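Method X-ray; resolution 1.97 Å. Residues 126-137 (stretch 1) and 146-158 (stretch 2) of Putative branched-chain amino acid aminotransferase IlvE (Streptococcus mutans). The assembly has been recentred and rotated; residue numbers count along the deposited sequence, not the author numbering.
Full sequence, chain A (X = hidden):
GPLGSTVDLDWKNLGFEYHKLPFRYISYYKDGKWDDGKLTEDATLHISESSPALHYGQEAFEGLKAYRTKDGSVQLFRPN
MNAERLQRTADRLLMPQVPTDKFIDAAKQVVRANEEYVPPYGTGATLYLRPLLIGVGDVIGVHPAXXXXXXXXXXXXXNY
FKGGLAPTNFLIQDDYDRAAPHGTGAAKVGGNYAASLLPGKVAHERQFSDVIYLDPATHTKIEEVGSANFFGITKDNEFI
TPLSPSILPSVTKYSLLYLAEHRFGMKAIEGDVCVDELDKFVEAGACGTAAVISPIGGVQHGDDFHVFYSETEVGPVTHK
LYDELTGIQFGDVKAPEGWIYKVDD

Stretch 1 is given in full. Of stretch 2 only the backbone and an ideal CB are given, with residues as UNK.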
# COMPACT_ATOMS: atom_id res chain seq x y z
N THR A 126 -24.21 13.48 8.42
CA THR A 126 -24.63 12.35 7.59
C THR A 126 -24.17 11.04 8.20
O THR A 126 -23.41 11.02 9.17
CB THR A 126 -24.01 12.46 6.19
OG1 THR A 126 -22.58 12.52 6.30
CG2 THR A 126 -24.51 13.69 5.45
N LEU A 127 -24.63 9.93 7.63
CA LEU A 127 -24.09 8.63 8.01
C LEU A 127 -23.03 8.25 6.98
O LEU A 127 -23.34 8.01 5.82
CB LEU A 127 -25.19 7.56 8.05
CG LEU A 127 -24.70 6.20 8.59
CD1 LEU A 127 -24.44 6.29 10.08
CD2 LEU A 127 -25.69 5.06 8.29
N TYR A 128 -21.78 8.20 7.40
CA TYR A 128 -20.69 7.84 6.49
C TYR A 128 -20.54 6.32 6.42
O TYR A 128 -20.46 5.66 7.45
CB TYR A 128 -19.38 8.49 6.95
CG TYR A 128 -18.20 8.18 6.05
CD1 TYR A 128 -18.08 8.76 4.79
CD2 TYR A 128 -17.20 7.31 6.48
CE1 TYR A 128 -16.98 8.48 3.97
CE2 TYR A 128 -16.10 7.03 5.67
CZ TYR A 128 -16.00 7.61 4.43
OH TYR A 128 -14.92 7.32 3.63
N LEU A 129 -20.51 5.79 5.20
CA LEU A 129 -20.33 4.37 4.98
C LEU A 129 -18.92 4.13 4.49
O LEU A 129 -18.44 4.83 3.60
CB LEU A 129 -21.31 3.88 3.90
CG LEU A 129 -22.66 3.35 4.37
CD1 LEU A 129 -23.34 4.34 5.27
CD2 LEU A 129 -23.58 3.03 3.20
N ARG A 130 -18.26 3.13 5.07
CA ARG A 130 -16.93 2.71 4.66
C ARG A 130 -16.94 1.24 4.20
O ARG A 130 -16.78 0.31 5.03
CB ARG A 130 -15.95 2.89 5.81
CG ARG A 130 -14.53 2.40 5.50
CD ARG A 130 -13.89 3.26 4.43
NE ARG A 130 -12.56 3.60 4.87
CZ ARG A 130 -12.10 4.83 5.03
NH1 ARG A 130 -12.82 5.91 4.74
NH2 ARG A 130 -10.87 4.95 5.45
N PRO A 131 -17.14 1.00 2.89
CA PRO A 131 -16.95 -0.33 2.31
C PRO A 131 -15.45 -0.63 2.25
O PRO A 131 -14.65 0.26 1.99
CB PRO A 131 -17.54 -0.20 0.89
CG PRO A 131 -18.43 1.03 0.96
CD PRO A 131 -17.74 1.94 1.92
N LEU A 132 -15.09 -1.88 2.53
CA LEU A 132 -13.71 -2.30 2.55
C LEU A 132 -13.64 -3.66 1.88
O LEU A 132 -14.48 -4.52 2.15
CB LEU A 132 -13.22 -2.43 4.00
CG LEU A 132 -11.84 -3.04 4.27
CD1 LEU A 132 -10.75 -2.05 3.91
CD2 LEU A 132 -11.72 -3.44 5.72
N LEU A 133 -12.63 -3.85 1.03
CA LEU A 133 -12.45 -5.08 0.28
C LEU A 133 -11.02 -5.53 0.49
O LEU A 133 -10.09 -4.82 0.07
CB LEU A 133 -12.71 -4.84 -1.22
CG LEU A 133 -12.49 -6.00 -2.20
CD1 LEU A 133 -13.41 -7.16 -1.85
CD2 LEU A 133 -12.73 -5.51 -3.65
N ILE A 134 -10.82 -6.68 1.13
CA ILE A 134 -9.48 -7.11 1.51
C ILE A 134 -9.18 -8.56 1.14
O ILE A 134 -10.05 -9.44 1.23
CB ILE A 134 -9.25 -6.95 3.03
CG1 ILE A 134 -10.41 -7.54 3.83
CG2 ILE A 134 -9.05 -5.48 3.40
CD1 ILE A 134 -10.12 -7.60 5.35
N GLY A 135 -7.94 -8.80 0.72
CA GLY A 135 -7.44 -10.15 0.52
C GLY A 135 -7.07 -10.80 1.84
O GLY A 135 -6.25 -10.26 2.59
N VAL A 136 -7.66 -11.96 2.12
CA VAL A 136 -7.39 -12.68 3.37
C VAL A 136 -6.95 -14.11 3.08
O VAL A 136 -6.49 -14.41 1.97
CB VAL A 136 -8.60 -12.63 4.34
CG1 VAL A 136 -8.85 -11.18 4.74
CG2 VAL A 136 -9.88 -13.23 3.70
N GLY A 137 -7.05 -15.00 4.07
CA GLY A 137 -6.53 -16.34 3.91
C GLY A 137 -5.01 -16.36 3.93
O GLY A 137 -4.37 -15.40 4.37
N UNK A 146 -6.91 -16.05 -2.50
CA UNK A 146 -8.10 -16.66 -3.09
C UNK A 146 -9.32 -16.56 -2.18
O UNK A 146 -10.42 -17.00 -2.56
CB UNK A 146 -7.82 -18.13 -3.42
N UNK A 147 -9.14 -15.94 -1.01
CA UNK A 147 -10.26 -15.61 -0.12
C UNK A 147 -10.33 -14.10 0.09
O UNK A 147 -9.30 -13.45 0.24
CB UNK A 147 -10.12 -16.33 1.22
N UNK A 148 -11.53 -13.53 0.09
CA UNK A 148 -11.68 -12.09 0.29
C UNK A 148 -12.81 -11.77 1.25
O UNK A 148 -13.76 -12.55 1.38
CB UNK A 148 -11.92 -11.39 -1.05
N UNK A 149 -12.69 -10.63 1.92
CA UNK A 149 -13.81 -10.09 2.69
C UNK A 149 -14.28 -8.80 2.07
O UNK A 149 -13.46 -7.96 1.72
CB UNK A 149 -13.42 -9.87 4.15
N UNK A 150 -15.60 -8.64 1.92
CA UNK A 150 -16.19 -7.34 1.62
C UNK A 150 -17.08 -6.96 2.80
O UNK A 150 -18.01 -7.69 3.16
CB UNK A 150 -16.98 -7.37 0.31
N UNK A 151 -16.77 -5.83 3.42
CA UNK A 151 -17.56 -5.36 4.56
C UNK A 151 -17.92 -3.89 4.41
O UNK A 151 -17.15 -3.11 3.85
CB UNK A 151 -16.80 -5.58 5.87
N UNK A 152 -19.11 -3.51 4.87
CA UNK A 152 -19.44 -2.09 4.98
C UNK A 152 -19.85 -1.78 6.40
O UNK A 152 -20.84 -2.33 6.91
CB UNK A 152 -20.55 -1.70 4.00
N UNK A 153 -19.08 -0.90 7.05
CA UNK A 153 -19.46 -0.38 8.36
C UNK A 153 -19.74 1.12 8.27
O UNK A 153 -19.41 1.76 7.27
CB UNK A 153 -18.36 -0.66 9.39
N UNK A 154 -20.38 1.67 9.30
CA UNK A 154 -20.90 3.03 9.23
C UNK A 154 -20.65 3.84 10.50
O UNK A 154 -20.45 3.28 11.58
CB UNK A 154 -22.40 2.99 8.94
N UNK A 155 -20.68 5.16 10.36
CA UNK A 155 -20.50 6.04 11.50
C UNK A 155 -21.07 7.41 11.15
O UNK A 155 -20.95 7.87 10.02
CB UNK A 155 -19.02 6.14 11.89
N UNK A 156 -21.72 8.05 12.13
CA UNK A 156 -22.22 9.40 11.85
C UNK A 156 -21.06 10.40 11.81
O UNK A 156 -20.15 10.30 12.64
CB UNK A 156 -23.25 9.82 12.90
N UNK A 157 -21.05 11.31 10.83
CA UNK A 157 -19.98 12.31 10.77
C UNK A 157 -20.59 13.71 10.70
O UNK A 157 -21.71 13.87 10.23
CB UNK A 157 -19.07 12.06 9.57
N UNK A 158 -19.85 14.72 11.16
CA UNK A 158 -20.40 16.06 11.25
C UNK A 158 -20.31 16.82 9.94
O UNK A 158 -19.64 16.37 9.00
CB UNK A 158 -19.68 16.84 12.35

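The two stretches run antiparallel as neighbouring strands, so positions 148 to 157 lie opposite G135 back to T126, and side chains alternate between the two faces.

Position 146 precedes the pairing, its CB pointing away; many polar residues would serve. It is D146, whose N meets a water that also bonds V136 O.

At 147 the CB lies 4.0 Å from V136 CG2, beside open space; a long polar or beta-branched chain would fit. E147 sits there, its OE1 4.2 Å from G137 CA and its O accepting from V136 N at 2.9 Å.

Position 148 faces G135, which offers no side chain, leaving room for something broad, perhaps aromatic. It is Y148, chi1 m, whose CD2 lies 3.5 Å from G135 CA.

The CB of 149 is 3.8 Å from I134 CG1, with V136 CG1 at 4.8 Å: a greasy site for valine, isoleucine or leucine. I149 fills it, its CG1 reaching 4.1 Å from V136 CG2, while its backbone exchanges two hydrogen bonds with I134.

Position 150 lies on the L133 and P131 face, where a large apolar group could cover both. F150, chi1 t, does so: its CE1 lies 3.7 Å from P131 CB, and its CB 4.2 Å from L133 CD1.

At 151, extended angles suit beta-branched residues. T151 places CG2 3.9 Å from L132 CB.

Position 152 looks onto P131 and L129, apolar surfaces that would accept valine, isoleucine or leucine. I152 packs on both: its CG1 is 3.8 Å from P131 CB and its CG2 4.0 Å from L129 CG.

R130 turns its charged end away and offers its CB and CG, so a flat ring or other large apolar chain would suit 153. F153, chi1 p, supplies the ring: R130 CB stands over its face, 4.2 Å from the centroid, in a CH-pi contact.

The CB at 154 is already 3.6 Å from Y128 O and 3.9 Å from L127 CD2, so a small residue is comfortable. A154 also touches L129 CD1 with its CB, at 4.0 Å.

Position 155 neighbours Y128 and R130; a flexible apolar chain could reach both. M155 brings CE 4.2 Å from Y128 CD2, at the ring edge, and 4.3 Å from R130 CB.

Position 156 is a non-hydrogen-bonded site, so its nitrogen owes stretch 1 nothing and proline is admissible. P156 sets CD 4.4 Å from L127 CD1.

At 157, beside T126 and Y128, a compact branched residue fits. V157 puts CG1 3.7 Å from Y128 CB and CG2 3.5 Å from T126 OG1.

At 158 the ideal CB meets nothing of stretch 1, so any size would do. It is G158, whose O accepts from a water that accepts in turn from T126 OG1.

Stretch 2, residues 146-158: DEYIFTIFAMPVG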
# COMPACT_ATOMS: atom_id res chain seq x y z
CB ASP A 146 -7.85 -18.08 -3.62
CG ASP A 146 -7.22 -18.99 -2.62
OD1 ASP A 146 -7.48 -18.84 -1.40
OD2 ASP A 146 -6.47 -19.89 -3.06
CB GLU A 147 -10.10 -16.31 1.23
CG GLU A 147 -10.17 -17.84 1.17
CD GLU A 147 -9.89 -18.49 2.51
OE1 GLU A 147 -10.37 -17.97 3.54
OE2 GLU A 147 -9.18 -19.51 2.54
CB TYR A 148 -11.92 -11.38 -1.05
CG TYR A 148 -10.73 -11.50 -1.97
CD1 TYR A 148 -10.55 -12.64 -2.74
CD2 TYR A 148 -9.77 -10.50 -2.03
CE1 TYR A 148 -9.44 -12.78 -3.57
CE2 TYR A 148 -8.65 -10.62 -2.86
CZ TYR A 148 -8.51 -11.76 -3.63
OH TYR A 148 -7.42 -11.90 -4.46
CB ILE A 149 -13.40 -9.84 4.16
CG1 ILE A 149 -13.18 -11.18 4.87
CG2 ILE A 149 -14.49 -9.06 4.91
CD1 ILE A 149 -12.70 -11.04 6.31
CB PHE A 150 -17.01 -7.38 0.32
CG PHE A 150 -17.73 -6.08 0.01
CD1 PHE A 150 -17.02 -4.89 -0.20
CD2 PHE A 150 -19.12 -6.05 -0.08
CE1 PHE A 150 -17.70 -3.68 -0.48
CE2 PHE A 150 -19.81 -4.85 -0.37
CZ PHE A 150 -19.10 -3.67 -0.57
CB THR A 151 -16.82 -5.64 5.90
OG1 THR A 151 -17.63 -5.21 7.00
CG2 THR A 151 -15.45 -4.93 5.96
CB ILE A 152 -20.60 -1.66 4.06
CG1 ILE A 152 -20.36 -2.08 2.60
CG2 ILE A 152 -20.82 -0.15 4.14
CD1 ILE A 152 -21.47 -1.60 1.62
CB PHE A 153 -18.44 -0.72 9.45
CG PHE A 153 -17.04 -0.22 9.20
CD1 PHE A 153 -16.13 -0.98 8.48
CD2 PHE A 153 -16.61 0.98 9.76
CE1 PHE A 153 -14.83 -0.54 8.27
CE2 PHE A 153 -15.31 1.45 9.55
CZ PHE A 153 -14.41 0.68 8.81
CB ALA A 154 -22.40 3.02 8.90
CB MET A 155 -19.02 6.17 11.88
CG MET A 155 -18.17 6.83 10.80
SD MET A 155 -16.68 5.87 10.42
CE MET A 155 -17.41 4.45 9.58
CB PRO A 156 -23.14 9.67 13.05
CG PRO A 156 -22.56 8.84 14.17
CD PRO A 156 -22.05 7.59 13.49
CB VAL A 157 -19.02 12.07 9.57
CG1 VAL A 157 -18.34 10.70 9.70
CG2 VAL A 157 -19.74 12.18 8.23
O HOH W 1 -21.51 15.13 6.84
O HOH W 2 -6.12 -16.38 0.34
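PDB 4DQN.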